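Local coordinates for protein KauB (Pseudomonas aeruginosa PAO1, PDB 6B4R) that probably oxidises 4-guanidinobutyraldehyde to the corresponding acid with a nicotinamide cofactor, as a tetrameric member of the aldehyde dehydrogenase family, at residues B[298-303]-B[401-406]. Sequence-based numbering, arbitrary orientation.
Sequences QGEVCT and EIFGPV. With TOE (2-[2-(2-methoxy-ethoxy)-ethoxy]-ethoxyl), chain L.
Phe403 swings its ring about the CA-CB bond, away from the usual staggered positions (chi1 -137°), and lays one face against Glu300 CA and Val301 N, while Cys302, with SG anti to its own carbonyl carbon (chi1 -69°), brings its sulfur to the rim of the same ring. Two loops of the aldehyde dehydrogenase fold meet here: 298-303, which carries the family's cysteine signature, and 401-406, the Glu-Ile-Phe-Gly-Pro segment, with an inverse gamma turn at Pro405, that leads into strand 406-412. Cys302 is therefore probably the nucleophile, and its side chain lies about 7 Å from that of Glu267, the predicted active-site glutamate.

The ring is gripped from two directions. Over one face, Glu300 CA makes a CH-pi contact, 3.9 Å from the Phe403 centroid, and Glu300 CB lies 3.6 Å from CE2 of Phe403. At the edge, Cys302 SG comes to 3.6 Å from Phe403 CE1 as a sulfur-aromatic contact. Trp167 meets the ring at a steep angle between the planes, and Glu300 O is hydrogen-bonded to Asn168.

Farther along, the backbones close up. Gly299, at a positive phi of 71°, brings its CA to 3.8 Å from Pro405 N. Gln298 O meets the Pro405 ring at CD. A water bridges the two loops, 2.7 Å from Gly299 O and more weakly bound to Gly404 O. Gln298 NE2 donates to Glu300 OE1 from above the carboxylate plane, while Gly342 N donates to Gln298 OE1 and Val345 N to Glu300 OE2.

Beside Cys302 lies a bound polyether fragment, also hydrogen-bonded to Asn168: its O2' takes a weak hydrogen bond from Cys302 N, 3.4 Å long, and lies 3.0 Å from Cys302 SG.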
ATOM      1  N   GLN B 298     -32.298  21.350  -1.047  1.00 29.67           N
ATOM      2  CA  GLN B 298     -32.946  22.142  -2.093  1.00 31.03           C
ATOM      3  C   GLN B 298     -32.428  21.816  -3.493  1.00 31.94           C
ATOM      4  O   GLN B 298     -32.450  22.665  -4.383  1.00 28.49           O
ATOM      5  CB  GLN B 298     -32.794  23.642  -1.808  1.00 31.15           C
ATOM      6  CG  GLN B 298     -33.323  24.085  -0.448  1.00 32.57           C
ATOM      7  CD  GLN B 298     -32.354  23.793   0.688  1.00 32.19           C
ATOM      8  OE1 GLN B 298     -32.723  23.185   1.693  1.00 27.41           O
ATOM      9  NE2 GLN B 298     -31.106  24.225   0.530  1.00 29.48           N
ATOM     10  N   GLY B 299     -31.948  20.589  -3.676  1.00 29.05           N
ATOM     11  CA  GLY B 299     -31.394  20.169  -4.951  1.00 31.50           C
ATOM     12  C   GLY B 299     -30.057  20.817  -5.264  1.00 29.74           C
ATOM     13  O   GLY B 299     -29.472  20.584  -6.321  1.00 27.92           O
ATOM     14  N   GLU B 300     -29.573  21.638  -4.336  1.00 31.86           N
ATOM     15  CA  GLU B 300     -28.294  22.316  -4.494  1.00 32.22           C
ATOM     16  C   GLU B 300     -27.153  21.392  -4.082  1.00 33.82           C
ATOM     17  O   GLU B 300     -26.342  21.720  -3.219  1.00 32.35           O
ATOM     18  CB  GLU B 300     -28.275  23.607  -3.673  1.00 36.58           C
ATOM     19  CG  GLU B 300     -29.292  24.640  -4.136  1.00 26.36           C
ATOM     20  CD  GLU B 300     -29.520  25.733  -3.113  1.00 32.79           C
ATOM     21  OE1 GLU B 300     -29.397  25.446  -1.904  1.00 34.39           O
ATOM     22  OE2 GLU B 300     -29.817  26.877  -3.517  1.00 34.45           O
ATOM     23  N   VAL B 301     -27.121  20.220  -4.706  1.00 35.72           N
ATOM     24  CA  VAL B 301     -26.092  19.223  -4.464  1.00 32.26           C
ATOM     25  C   VAL B 301     -25.523  18.821  -5.816  1.00 39.33           C
ATOM     26  O   VAL B 301     -26.276  18.557  -6.756  1.00 39.21           O
ATOM     27  CB  VAL B 301     -26.674  17.975  -3.768  1.00 34.32           C
ATOM     28  CG1 VAL B 301     -25.581  16.950  -3.487  1.00 33.20           C
ATOM     29  CG2 VAL B 301     -27.395  18.363  -2.484  1.00 27.42           C
ATOM     30  N   CYS B 302     -24.200  18.783  -5.922  1.00 35.52           N
ATOM     31  CA  CYS B 302     -23.562  18.448  -7.192  1.00 39.25           C
ATOM     32  C   CYS B 302     -23.779  16.982  -7.559  1.00 36.57           C
ATOM     33  O   CYS B 302     -23.687  16.608  -8.728  1.00 39.77           O
ATOM     34  CB  CYS B 302     -22.070  18.780  -7.165  1.00 41.76           C
ATOM     35  SG  CYS B 302     -21.682  20.546  -7.118  1.00 65.04           S
ATOM     36  N   THR B 303     -24.072  16.158  -6.558  1.00 30.87           N
ATOM     37  CA  THR B 303     -24.341  14.743  -6.791  1.00 35.67           C
ATOM     38  C   THR B 303     -25.823  14.428  -6.651  1.00 32.56           C
ATOM     39  O   THR B 303     -26.197  13.310  -6.295  1.00 33.09           O
ATOM     40  CB  THR B 303     -23.544  13.841  -5.831  1.00 36.06           C
ATOM     41  OG1 THR B 303     -23.735  14.286  -4.482  1.00 40.62           O
ATOM     42  CG2 THR B 303     -22.072  13.892  -6.168  1.00 33.28           C
ATOM     43  N   GLU B 401     -26.845  21.211 -15.943  1.00 39.07           N
ATOM     44  CA  GLU B 401     -27.063  21.186 -14.502  1.00 38.90           C
ATOM     45  C   GLU B 401     -27.949  22.350 -14.075  1.00 40.72           C
ATOM     46  O   GLU B 401     -27.709  23.499 -14.448  1.00 36.85           O
ATOM     47  CB  GLU B 401     -25.732  21.233 -13.748  1.00 36.00           C
ATOM     48  CG  GLU B 401     -25.881  21.149 -12.235  1.00 42.48           C
ATOM     49  CD  GLU B 401     -24.551  21.215 -11.508  1.00 42.22           C
ATOM     50  OE1 GLU B 401     -23.700  22.045 -11.896  1.00 35.78           O
ATOM     51  OE2 GLU B 401     -24.356  20.430 -10.554  1.00 45.83           O
ATOM     52  N   ILE B 402     -28.976  22.046 -13.289  1.00 40.08           N
ATOM     53  CA  ILE B 402     -29.932  23.056 -12.850  1.00 40.40           C
ATOM     54  C   ILE B 402     -29.571  23.593 -11.465  1.00 39.12           C
ATOM     55  O   ILE B 402     -29.737  24.783 -11.186  1.00 36.70           O
ATOM     56  CB  ILE B 402     -31.369  22.487 -12.834  1.00 37.42           C
ATOM     57  CG1 ILE B 402     -31.724  21.900 -14.204  1.00 40.91           C
ATOM     58  CG2 ILE B 402     -32.375  23.557 -12.435  1.00 33.50           C
ATOM     59  CD1 ILE B 402     -33.066  21.202 -14.249  1.00 35.07           C
ATOM     60  N   PHE B 403     -29.064  22.706 -10.613  1.00 36.57           N
ATOM     61  CA  PHE B 403     -28.726  23.038  -9.230  1.00 41.05           C
ATOM     62  C   PHE B 403     -29.953  23.519  -8.452  1.00 41.34           C
ATOM     63  O   PHE B 403     -29.902  24.505  -7.716  1.00 32.32           O
ATOM     64  CB  PHE B 403     -27.580  24.053  -9.164  1.00 31.29           C
ATOM     65  CG  PHE B 403     -26.553  23.738  -8.112  1.00 39.68           C
ATOM     66  CD1 PHE B 403     -25.667  22.686  -8.284  1.00 35.07           C
ATOM     67  CD2 PHE B 403     -26.472  24.495  -6.952  1.00 37.09           C
ATOM     68  CE1 PHE B 403     -24.720  22.392  -7.319  1.00 42.56           C
ATOM     69  CE2 PHE B 403     -25.526  24.206  -5.984  1.00 33.55           C
ATOM     70  CZ  PHE B 403     -24.650  23.153  -6.167  1.00 40.50           C
ATOM     71  N   GLY B 404     -31.057  22.802  -8.636  1.00 41.52           N
ATOM     72  CA  GLY B 404     -32.284  23.045  -7.904  1.00 29.15           C
ATOM     73  C   GLY B 404     -33.046  21.741  -7.769  1.00 32.32           C
ATOM     74  O   GLY B 404     -32.645  20.727  -8.340  1.00 34.27           O
ATOM     75  N   PRO B 405     -34.159  21.755  -7.022  1.00 34.98           N
ATOM     76  CA  PRO B 405     -34.934  20.533  -6.795  1.00 27.86           C
ATOM     77  C   PRO B 405     -35.791  20.169  -8.007  1.00 36.53           C
ATOM     78  O   PRO B 405     -37.009  20.036  -7.880  1.00 35.36           O
ATOM     79  CB  PRO B 405     -35.831  20.915  -5.618  1.00 29.29           C
ATOM     80  CG  PRO B 405     -36.064  22.374  -5.810  1.00 31.00           C
ATOM     81  CD  PRO B 405     -34.790  22.932  -6.399  1.00 31.48           C
ATOM     82  N   VAL B 406     -35.158  20.015  -9.167  1.00 31.50           N
ATOM     83  CA  VAL B 406     -35.874  19.694 -10.397  1.00 32.48           C
ATOM     84  C   VAL B 406     -35.445  18.338 -10.954  1.00 36.15           C
ATOM     85  O   VAL B 406     -34.297  18.161 -11.362  1.00 35.79           O
ATOM     86  CB  VAL B 406     -35.653  20.768 -11.474  1.00 35.88           C
ATOM     87  CG1 VAL B 406     -36.455  20.433 -12.726  1.00 28.40           C
ATOM     88  CG2 VAL B 406     -36.031  22.140 -10.942  1.00 27.32           C
TER
HETATM   89  O2' TOE L 504     -21.403  19.719  -4.222  1.00 51.01           O
HETATM   90  CA' TOE L 504     -20.325  18.795  -4.040  1.00 53.20           C
HETATM   91  CB' TOE L 504     -20.500  18.091  -2.702  1.00 54.70           C
HETATM   92  OC' TOE L 504     -21.650  17.248  -2.743  1.00 55.52           O
HETATM   93  CD' TOE L 504     -22.126  16.987  -1.424  1.00 61.72           C
HETATM   94  CE' TOE L 504     -22.803  15.625  -1.362  1.00 53.75           C
HETATM   95  OF' TOE L 504     -22.884  15.236   0.008  1.00 58.85           O
HETATM   96  CG' TOE L 504     -21.656  14.622   0.400  1.00 58.89           C
HETATM   97  CH' TOE L 504     -21.872  13.668   1.568  1.00 60.84           C
HETATM   98  OI' TOE L 504     -20.845  12.677   1.522  1.00 69.45           O
HETATM   99  CK' TOE L 504     -20.874  11.810   2.655  1.00 55.54           C
HETATM  100  O   HOH W   1     -29.483  19.919  -8.888  1.00 36.29           O